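Local atomic coordinates of Co-chaperone DjlA N-terminal domain-containing protein (PDB entry 2H5N), a protein that is of unknown function but binds magnesium and belongs to the all-helical TerB-like family. Residues 21-26 with 70-75. Residues are numbered along the deposited sequence; the frame is centred on the assembly and turned at random.
Sequences IIKMAK and SQAVAL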
ATOM      1  N   ILE A  21      11.960  -5.832  12.460  1.00 19.33           N
ATOM      2  CA  ILE A  21      11.976  -4.416  12.805  1.00 19.63           C
ATOM      3  C   ILE A  21      11.551  -3.542  11.625  1.00 18.83           C
ATOM      4  O   ILE A  21      10.621  -2.720  11.730  1.00 19.76           O
ATOM      5  CB  ILE A  21      13.383  -3.986  13.331  1.00 20.55           C
ATOM      6  CG1 ILE A  21      13.635  -4.663  14.707  1.00 20.21           C
ATOM      7  CG2 ILE A  21      13.521  -2.417  13.389  1.00 17.73           C
ATOM      8  CD1 ILE A  21      15.063  -4.577  15.198  1.00 20.62           C
ATOM      9  N   ILE A  22      12.192  -3.759  10.492  1.00 18.51           N
ATOM     10  CA  ILE A  22      11.882  -2.992   9.296  1.00 19.45           C
ATOM     11  C   ILE A  22      10.447  -3.247   8.742  1.00 18.44           C
ATOM     12  O   ILE A  22       9.803  -2.310   8.285  1.00 18.94           O
ATOM     13  CB  ILE A  22      13.052  -3.032   8.228  1.00 19.97           C
ATOM     14  CG1 ILE A  22      12.925  -1.842   7.292  1.00 22.31           C
ATOM     15  CG2 ILE A  22      13.069  -4.303   7.387  1.00 21.12           C
ATOM     16  CD1 ILE A  22      13.197  -0.487   7.966  1.00 21.85           C
ATOM     17  N   LYS A  23       9.934  -4.474   8.873  1.00 17.27           N
ATOM     18  CA  LYS A  23       8.537  -4.821   8.531  1.00 17.48           C
ATOM     19  C   LYS A  23       7.515  -4.085   9.450  1.00 17.00           C
ATOM     20  O   LYS A  23       6.450  -3.627   9.000  1.00 17.51           O
ATOM     21  CB  LYS A  23       8.367  -6.357   8.624  1.00 17.79           C
ATOM     22  CG  LYS A  23       7.007  -6.980   8.228  1.00 16.21           C
ATOM     23  CD  LYS A  23       6.680  -6.701   6.748  1.00 17.97           C
ATOM     24  CE  LYS A  23       5.666  -7.672   6.126  1.00 19.01           C
ATOM     25  NZ  LYS A  23       5.957  -7.992   4.653  1.00 20.22           N
ATOM     26  N   MET A  24       7.857  -3.936  10.719  1.00 16.54           N
ATOM     27  CA  MET A  24       6.999  -3.169  11.633  1.00 17.38           C
ATOM     28  C   MET A  24       6.952  -1.689  11.250  1.00 16.71           C
ATOM     29  O   MET A  24       5.889  -1.078  11.247  1.00 16.97           O
ATOM     30  CB  MET A  24       7.395  -3.397  13.106  1.00 16.95           C
ATOM     31  CG  MET A  24       7.139  -4.877  13.595  1.00 17.82           C
ATOM     32  SD  MET A  24       5.376  -5.348  13.609  1.00 12.34           S
ATOM     33  CE  MET A  24       5.207  -6.028  11.938  1.00 16.00           C
ATOM     34  N   ALA A  25       8.098  -1.156  10.852  1.00 17.91           N
ATOM     35  CA  ALA A  25       8.261   0.233  10.443  1.00 17.59           C
ATOM     36  C   ALA A  25       7.524   0.541   9.156  1.00 17.69           C
ATOM     37  O   ALA A  25       6.846   1.572   9.057  1.00 18.86           O
ATOM     38  CB  ALA A  25       9.749   0.564  10.301  1.00 17.44           C
ATOM     39  N   LYS A  26       7.667  -0.335   8.165  1.00 18.09           N
ATOM     40  CA  LYS A  26       6.829  -0.288   6.963  1.00 18.01           C
ATOM     41  C   LYS A  26       5.302  -0.313   7.241  1.00 18.80           C
ATOM     42  O   LYS A  26       4.525   0.471   6.672  1.00 19.18           O
ATOM     43  CB  LYS A  26       7.216  -1.416   6.038  1.00 18.59           C
ATOM     44  CG  LYS A  26       8.411  -1.091   5.106  1.00 19.34           C
ATOM     45  CD  LYS A  26       8.760  -2.333   4.278  1.00 22.96           C
ATOM     46  CE  LYS A  26       9.916  -2.067   3.382  1.00 24.43           C
ATOM     47  NZ  LYS A  26      10.101  -3.092   2.279  1.00 25.75           N
ATOM     48  N   SER A  70       2.685 -10.786  10.713  1.00 20.80           N
ATOM     49  CA  SER A  70       2.385 -11.493  11.973  1.00 19.50           C
ATOM     50  C   SER A  70       3.612 -12.221  12.551  1.00 18.83           C
ATOM     51  O   SER A  70       3.779 -12.339  13.760  1.00 16.42           O
ATOM     52  CB  SER A  70       1.193 -12.445  11.785  1.00 19.77           C
ATOM     53  OG  SER A  70       1.395 -13.314  10.692  1.00 18.84           O
ATOM     54  N   GLN A  71       4.497 -12.666  11.671  1.00 17.74           N
ATOM     55  CA  GLN A  71       5.728 -13.305  12.095  1.00 18.64           C
ATOM     56  C   GLN A  71       6.734 -12.322  12.658  1.00 18.58           C
ATOM     57  O   GLN A  71       7.474 -12.647  13.608  1.00 17.92           O
ATOM     58  CB  GLN A  71       6.343 -14.050  10.902  1.00 19.82           C
ATOM     59  CG  GLN A  71       7.729 -14.623  11.132  1.00 22.71           C
ATOM     60  CD  GLN A  71       7.828 -15.668  12.239  1.00 28.99           C
ATOM     61  OE1 GLN A  71       6.811 -16.153  12.795  1.00 31.93           O
ATOM     62  NE2 GLN A  71       9.066 -16.033  12.566  1.00 27.66           N
ATOM     63  N   ALA A  72       6.780 -11.115  12.085  1.00 18.98           N
ATOM     64  CA  ALA A  72       7.631 -10.031  12.632  1.00 18.40           C
ATOM     65  C   ALA A  72       7.191  -9.685  14.053  1.00 17.62           C
ATOM     66  O   ALA A  72       8.007  -9.460  14.929  1.00 18.21           O
ATOM     67  CB  ALA A  72       7.583  -8.781  11.715  1.00 17.14           C
ATOM     68  N   VAL A  73       5.885  -9.620  14.276  1.00 17.69           N
ATOM     69  CA  VAL A  73       5.332  -9.380  15.622  1.00 16.82           C
ATOM     70  C   VAL A  73       5.828 -10.435  16.636  1.00 17.06           C
ATOM     71  O   VAL A  73       6.379 -10.087  17.691  1.00 17.38           O
ATOM     72  CB  VAL A  73       3.778  -9.361  15.611  1.00 17.11           C
ATOM     73  CG1 VAL A  73       3.203  -9.325  17.060  1.00 16.08           C
ATOM     74  CG2 VAL A  73       3.203  -8.171  14.726  1.00 15.89           C
ATOM     75  N   ALA A  74       5.627 -11.720  16.321  1.00 17.42           N
ATOM     76  CA  ALA A  74       6.163 -12.859  17.136  1.00 17.83           C
ATOM     77  C   ALA A  74       7.666 -12.702  17.453  1.00 19.03           C
ATOM     78  O   ALA A  74       8.118 -12.931  18.594  1.00 18.41           O
ATOM     79  CB  ALA A  74       5.930 -14.157  16.402  1.00 16.86           C
ATOM     80  N   LEU A  75       8.440 -12.317  16.430  1.00 19.33           N
ATOM     81  CA  LEU A  75       9.899 -12.144  16.577  1.00 19.76           C
ATOM     82  C   LEU A  75      10.294 -10.980  17.493  1.00 19.69           C
ATOM     83  O   LEU A  75      11.238 -11.095  18.258  1.00 20.66           O
ATOM     84  CB  LEU A  75      10.560 -11.942  15.208  1.00 19.62           C
ATOM     85  CG  LEU A  75      10.654 -13.196  14.367  1.00 19.46           C
ATOM     86  CD1 LEU A  75      10.969 -12.826  12.908  1.00 22.41           C
ATOM     87  CD2 LEU A  75      11.730 -14.117  14.980  1.00 19.19           C
TER
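The ammonium of Lys-23, whose chain passes Ala-72, is gripped by two backbone carbonyls: NZ hydrogen-bonds to O of Ser-64, at the end of helix 54-64, and to O of Ile-67, in the loop that leads into helix 69-77. The butyl part touches on its way there, with CB and CG of Lys-23 each 4.0 Å from CB of Ala-72. CG stands anti to the backbone N (chi1 -176°), and a bend at chi2 then turns the outer chain away from 70-75 toward those carbonyls. The two CA atoms, of Lys-23 and Ala-72, are 6.7 Å apart, the nearest such pair, consistent with the small alanine methyl pointing toward 21-26, where it meets the lysine and methionine side chains. Both segments belong to the all-helical TerB-like fold, in which helix 15-30 meets helix 69-77; the axes of 21-26 and 70-75 come within 8.9 Å at a signed crossing angle of -124°. Beside the lysine, Met-24 hooks inward: bends at chi2 and chi3 bring CE to 3.6 Å from CB of Ala-72, although its CB does not itself point across. Its sulfur lies against the valine, SD of Met-24 being 3.7 Å from CG2 of Val-73, and the two side chains cross at roughly a right angle. This apolar side continues into the assembly, since Leu-115 of a second subunit packs on Met-24 and Val-73 of that subunit on Val-73. Ala-20, one turn before Met-24, also touches Ala-72.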